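Local coordinates for rubisco operon transcriptional regulator (PDB 5Y2W), which probably represses carbon-acquisition genes as a LysR-type transcription factor whose regulatory domain binds the metabolite 2-phosphoglycolate, at residues I72-V86 and F181-A193. Residues are numbered along the deposited sequence; the frame is centred on the assembly and turned at random.
With PGA (2-phosphoglycolic acid), chain B.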
# COMPACT_ATOMS: atom_id res chain seq x y z
N ILE A 72 -6.15 18.82 -15.87
CA ILE A 72 -4.77 18.80 -16.33
C ILE A 72 -4.73 18.26 -17.74
O ILE A 72 -5.45 17.30 -18.06
CB ILE A 72 -3.87 17.95 -15.43
CG1 ILE A 72 -3.82 18.63 -14.05
CG2 ILE A 72 -2.50 17.79 -16.06
CD1 ILE A 72 -3.09 17.83 -13.01
N ASP A 73 -3.90 18.91 -18.57
CA ASP A 73 -3.79 18.57 -19.99
C ASP A 73 -2.65 17.60 -20.11
O ASP A 73 -1.53 17.93 -19.81
CB ASP A 73 -3.53 19.83 -20.88
CG ASP A 73 -3.48 19.50 -22.39
OD1 ASP A 73 -3.80 18.36 -22.82
OD2 ASP A 73 -3.10 20.39 -23.17
N LEU A 74 -2.96 16.41 -20.58
CA LEU A 74 -2.06 15.28 -20.59
C LEU A 74 -1.98 14.66 -21.95
O LEU A 74 -3.01 14.56 -22.65
CB LEU A 74 -2.64 14.19 -19.68
CG LEU A 74 -2.64 14.50 -18.21
CD1 LEU A 74 -3.36 13.41 -17.42
CD2 LEU A 74 -1.21 14.67 -17.75
N ASN A 75 -0.79 14.20 -22.31
CA ASN A 75 -0.74 13.15 -23.29
C ASN A 75 -0.84 11.79 -22.57
O ASN A 75 -0.36 11.67 -21.46
CB ASN A 75 0.56 13.20 -24.06
CG ASN A 75 0.46 12.45 -25.36
OD1 ASN A 75 0.32 11.22 -25.40
ND2 ASN A 75 0.49 13.19 -26.44
N TYR A 76 -1.42 10.77 -23.22
CA TYR A 76 -1.42 9.42 -22.69
C TYR A 76 -1.83 8.32 -23.61
O TYR A 76 -2.60 8.51 -24.55
CB TYR A 76 -2.29 9.31 -21.45
CG TYR A 76 -3.68 9.86 -21.56
CD1 TYR A 76 -4.74 9.06 -21.93
CD2 TYR A 76 -3.95 11.16 -21.22
CE1 TYR A 76 -6.04 9.57 -21.96
CE2 TYR A 76 -5.22 11.67 -21.27
CZ TYR A 76 -6.28 10.87 -21.63
OH TYR A 76 -7.53 11.43 -21.69
N GLN A 77 -1.35 7.12 -23.27
CA GLN A 77 -1.74 5.92 -24.00
C GLN A 77 -2.23 4.86 -23.05
O GLN A 77 -1.59 4.65 -22.02
CB GLN A 77 -0.55 5.33 -24.73
CG GLN A 77 0.21 6.35 -25.56
CD GLN A 77 1.32 5.70 -26.34
OE1 GLN A 77 1.08 4.79 -27.12
NE2 GLN A 77 2.55 6.14 -26.10
N PRO A 78 -3.28 4.11 -23.46
CA PRO A 78 -3.64 2.94 -22.69
C PRO A 78 -2.65 1.85 -22.97
O PRO A 78 -2.20 1.72 -24.09
CB PRO A 78 -4.99 2.55 -23.26
CG PRO A 78 -4.92 2.96 -24.72
CD PRO A 78 -4.03 4.18 -24.74
N PHE A 79 -2.29 1.08 -21.94
CA PHE A 79 -1.38 -0.05 -22.08
C PHE A 79 -1.88 -1.35 -21.43
O PHE A 79 -1.34 -2.39 -21.71
CB PHE A 79 0.02 0.30 -21.55
CG PHE A 79 0.08 0.57 -20.07
CD1 PHE A 79 -0.10 1.85 -19.58
CD2 PHE A 79 0.36 -0.47 -19.17
CE1 PHE A 79 -0.03 2.10 -18.22
CE2 PHE A 79 0.44 -0.22 -17.81
CZ PHE A 79 0.24 1.05 -17.32
N LEU A 80 -2.94 -1.30 -20.63
CA LEU A 80 -3.41 -2.49 -19.90
C LEU A 80 -4.78 -2.22 -19.33
O LEU A 80 -5.04 -1.17 -18.83
CB LEU A 80 -2.39 -2.88 -18.76
CG LEU A 80 -2.43 -4.32 -18.26
CD1 LEU A 80 -2.26 -5.36 -19.36
CD2 LEU A 80 -1.38 -4.55 -17.21
N ASP A 81 -5.66 -3.18 -19.42
CA ASP A 81 -6.97 -3.06 -18.82
C ASP A 81 -6.85 -3.08 -17.31
O ASP A 81 -5.96 -3.71 -16.76
CB ASP A 81 -7.84 -4.24 -19.22
CG ASP A 81 -8.20 -4.22 -20.68
OD1 ASP A 81 -7.91 -3.20 -21.34
OD2 ASP A 81 -8.78 -5.21 -21.17
N ASN A 82 -7.78 -2.40 -16.67
CA ASN A 82 -7.83 -2.34 -15.24
C ASN A 82 -9.26 -2.60 -14.78
O ASN A 82 -9.96 -1.71 -14.30
CB ASN A 82 -7.36 -0.98 -14.79
CG ASN A 82 -7.34 -0.85 -13.28
OD1 ASN A 82 -7.16 -1.86 -12.53
ND2 ASN A 82 -7.54 0.36 -12.81
N PRO A 83 -9.72 -3.83 -14.94
CA PRO A 83 -11.09 -4.09 -14.53
C PRO A 83 -11.25 -4.07 -13.00
O PRO A 83 -10.47 -4.71 -12.28
CB PRO A 83 -11.35 -5.47 -15.07
CG PRO A 83 -10.04 -6.14 -15.05
CD PRO A 83 -8.99 -5.06 -15.23
N LEU A 84 -12.25 -3.31 -12.53
CA LEU A 84 -12.64 -3.27 -11.12
C LEU A 84 -13.75 -4.28 -10.85
O LEU A 84 -14.77 -4.33 -11.55
CB LEU A 84 -13.17 -1.90 -10.79
CG LEU A 84 -12.30 -0.69 -11.11
CD1 LEU A 84 -12.92 0.55 -10.45
CD2 LEU A 84 -10.86 -0.81 -10.66
N VAL A 85 -13.57 -5.12 -9.85
CA VAL A 85 -14.53 -6.19 -9.63
C VAL A 85 -15.03 -6.19 -8.19
O VAL A 85 -14.37 -5.66 -7.29
CB VAL A 85 -13.91 -7.57 -9.97
CG1 VAL A 85 -13.64 -7.72 -11.46
CG2 VAL A 85 -12.63 -7.83 -9.18
N VAL A 86 -16.17 -6.86 -8.00
CA VAL A 86 -16.72 -7.10 -6.68
C VAL A 86 -16.04 -8.28 -5.97
O VAL A 86 -16.04 -9.40 -6.45
CB VAL A 86 -18.26 -7.29 -6.73
CG1 VAL A 86 -18.81 -7.52 -5.34
CG2 VAL A 86 -18.93 -6.04 -7.32
N PHE A 181 -20.51 -5.51 -13.73
CA PHE A 181 -19.12 -5.69 -13.42
C PHE A 181 -18.53 -6.60 -14.45
O PHE A 181 -19.23 -7.43 -14.96
CB PHE A 181 -18.95 -6.23 -12.00
CG PHE A 181 -19.14 -5.17 -10.96
CD1 PHE A 181 -20.42 -4.85 -10.50
CD2 PHE A 181 -18.05 -4.44 -10.52
CE1 PHE A 181 -20.60 -3.87 -9.57
CE2 PHE A 181 -18.23 -3.42 -9.61
CZ PHE A 181 -19.50 -3.12 -9.15
N PRO A 182 -17.22 -6.48 -14.71
CA PRO A 182 -16.27 -5.54 -14.14
C PRO A 182 -16.49 -4.14 -14.59
O PRO A 182 -17.07 -3.91 -15.63
CB PRO A 182 -14.91 -6.02 -14.68
CG PRO A 182 -15.25 -6.79 -15.89
CD PRO A 182 -16.55 -7.46 -15.59
N ILE A 183 -16.07 -3.18 -13.78
CA ILE A 183 -16.12 -1.83 -14.24
C ILE A 183 -14.97 -1.74 -15.22
O ILE A 183 -13.81 -2.02 -14.86
CB ILE A 183 -15.95 -0.81 -13.13
CG1 ILE A 183 -17.13 -0.99 -12.14
CG2 ILE A 183 -15.88 0.63 -13.73
CD1 ILE A 183 -17.29 0.11 -11.11
N LYS A 184 -15.31 -1.45 -16.46
CA LYS A 184 -14.28 -1.42 -17.54
C LYS A 184 -13.40 -0.15 -17.42
O LYS A 184 -13.88 0.94 -17.34
CB LYS A 184 -14.93 -1.46 -18.91
CG LYS A 184 -15.52 -2.82 -19.25
CD LYS A 184 -16.42 -2.73 -20.49
CE LYS A 184 -17.33 -3.93 -20.63
NZ LYS A 184 -18.40 -3.93 -19.58
N ARG A 185 -12.11 -0.33 -17.30
CA ARG A 185 -11.25 0.79 -16.93
C ARG A 185 -9.88 0.38 -17.42
O ARG A 185 -9.61 -0.79 -17.64
CB ARG A 185 -11.38 0.94 -15.43
CG ARG A 185 -10.59 1.97 -14.71
CD ARG A 185 -10.90 1.78 -13.21
NE ARG A 185 -10.21 2.70 -12.29
CZ ARG A 185 -10.58 3.96 -12.07
NH1 ARG A 185 -11.66 4.42 -12.65
NH2 ARG A 185 -9.92 4.73 -11.21
N ARG A 186 -8.99 1.33 -17.59
CA ARG A 186 -7.75 0.98 -18.27
C ARG A 186 -6.69 1.68 -17.50
O ARG A 186 -7.01 2.67 -16.87
CB ARG A 186 -7.81 1.48 -19.72
CG ARG A 186 -9.00 0.88 -20.50
CD ARG A 186 -9.05 1.25 -21.95
NE ARG A 186 -8.13 0.46 -22.77
CZ ARG A 186 -7.76 0.76 -24.04
NH1 ARG A 186 -8.19 1.86 -24.67
NH2 ARG A 186 -6.92 -0.06 -24.68
N TRP A 187 -5.47 1.14 -17.49
CA TRP A 187 -4.32 1.90 -17.08
C TRP A 187 -3.73 2.69 -18.27
O TRP A 187 -3.49 2.15 -19.34
CB TRP A 187 -3.24 0.96 -16.53
CG TRP A 187 -3.45 0.45 -15.14
CD1 TRP A 187 -4.24 0.98 -14.16
CD2 TRP A 187 -2.80 -0.66 -14.57
NE1 TRP A 187 -4.13 0.24 -13.01
CE2 TRP A 187 -3.25 -0.77 -13.23
CE3 TRP A 187 -1.83 -1.57 -15.03
CZ2 TRP A 187 -2.81 -1.75 -12.38
CZ3 TRP A 187 -1.43 -2.56 -14.20
CH2 TRP A 187 -1.90 -2.63 -12.86
N TYR A 188 -3.45 3.96 -18.03
CA TYR A 188 -2.83 4.82 -19.01
C TYR A 188 -1.51 5.27 -18.50
O TYR A 188 -1.36 5.55 -17.31
CB TYR A 188 -3.66 6.07 -19.21
CG TYR A 188 -5.04 5.86 -19.80
CD1 TYR A 188 -5.22 5.66 -21.17
CD2 TYR A 188 -6.17 5.91 -18.98
CE1 TYR A 188 -6.49 5.52 -21.71
CE2 TYR A 188 -7.43 5.74 -19.50
CZ TYR A 188 -7.59 5.56 -20.86
OH TYR A 188 -8.87 5.42 -21.32
N VAL A 189 -0.54 5.36 -19.40
CA VAL A 189 0.71 6.06 -19.10
C VAL A 189 0.67 7.46 -19.76
O VAL A 189 0.40 7.62 -20.96
CB VAL A 189 1.96 5.26 -19.47
CG1 VAL A 189 1.90 4.82 -20.91
CG2 VAL A 189 3.22 6.08 -19.21
N ALA A 190 0.91 8.45 -18.92
CA ALA A 190 0.61 9.82 -19.20
C ALA A 190 1.82 10.68 -18.87
O ALA A 190 2.66 10.27 -18.07
CB ALA A 190 -0.60 10.27 -18.39
N ASN A 191 1.89 11.83 -19.53
CA ASN A 191 2.80 12.91 -19.21
C ASN A 191 2.11 14.24 -19.49
O ASN A 191 1.10 14.30 -20.21
CB ASN A 191 4.06 12.81 -20.04
CG ASN A 191 3.78 12.95 -21.53
OD1 ASN A 191 3.88 14.03 -22.08
ND2 ASN A 191 3.44 11.87 -22.17
N LEU A 192 2.61 15.29 -18.85
CA LEU A 192 2.04 16.65 -19.02
C LEU A 192 2.04 16.97 -20.53
O LEU A 192 3.04 16.69 -21.22
CB LEU A 192 2.83 17.70 -18.21
CG LEU A 192 2.77 17.60 -16.65
CD1 LEU A 192 3.38 18.78 -15.90
CD2 LEU A 192 1.34 17.41 -16.14
N ALA A 193 0.91 17.45 -21.06
CA ALA A 193 0.80 17.64 -22.53
C ALA A 193 1.89 18.60 -23.01
O ALA A 193 2.14 19.63 -22.36
CB ALA A 193 -0.58 18.17 -22.90
P PGA B . -7.10 4.74 -6.72
O1P PGA B . -6.85 4.20 -8.23
O2P PGA B . -5.87 4.38 -5.95
O3P PGA B . -8.39 4.03 -6.28
O4P PGA B . -7.10 6.21 -6.87
C2 PGA B . -6.50 2.89 -8.62
C1 PGA B . -7.27 2.41 -9.84
O1 PGA B . -7.05 1.24 -10.29
O2 PGA B . -8.09 3.20 -10.35
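Residues 74-79 pair antiparallel with 186-192, Gln77 and Val189 exchanging two backbone hydrogen bonds. A beta bulge shifts the register by one between Pro78 and Leu80, with Phe79 N bonded to Trp187 O and Trp187 N to Leu80 O (2.7 Å). The pairing then runs on through Asn82 N to Arg185 O and ends in two bonds between Leu84 and Ile183. Tyr76 turns its ring edge to a face of Tyr188, planes 67° apart, while Pro78 CB lies 3.4 Å from CZ of Arg186, over the guanidinium face. CB of Asn82 sits over the five-membered ring of Trp187, and Leu80 CD2 meets CZ3 of the same indole at 3.6 Å. Replacing Trp187 by alanine is likely to take the indole from beneath Asn82 CB and open a gap beside Leu80 CD2. A trans chi1 (-178°) swings the Asn82 amide toward the ligand, where ND2 donates a hydrogen bond to O1 of 2-phosphoglycolate (2.7 Å); Ser160 holds its OD1. Arg185, extended past Leu84, grips the other carboxylate oxygen, O2, through NE and NH2. These two paired crossover segments, joining two alpha/beta subdomains with the effector in the cleft between, are characteristic of the periplasmic-binding-protein-like fold of LysR regulatory domains.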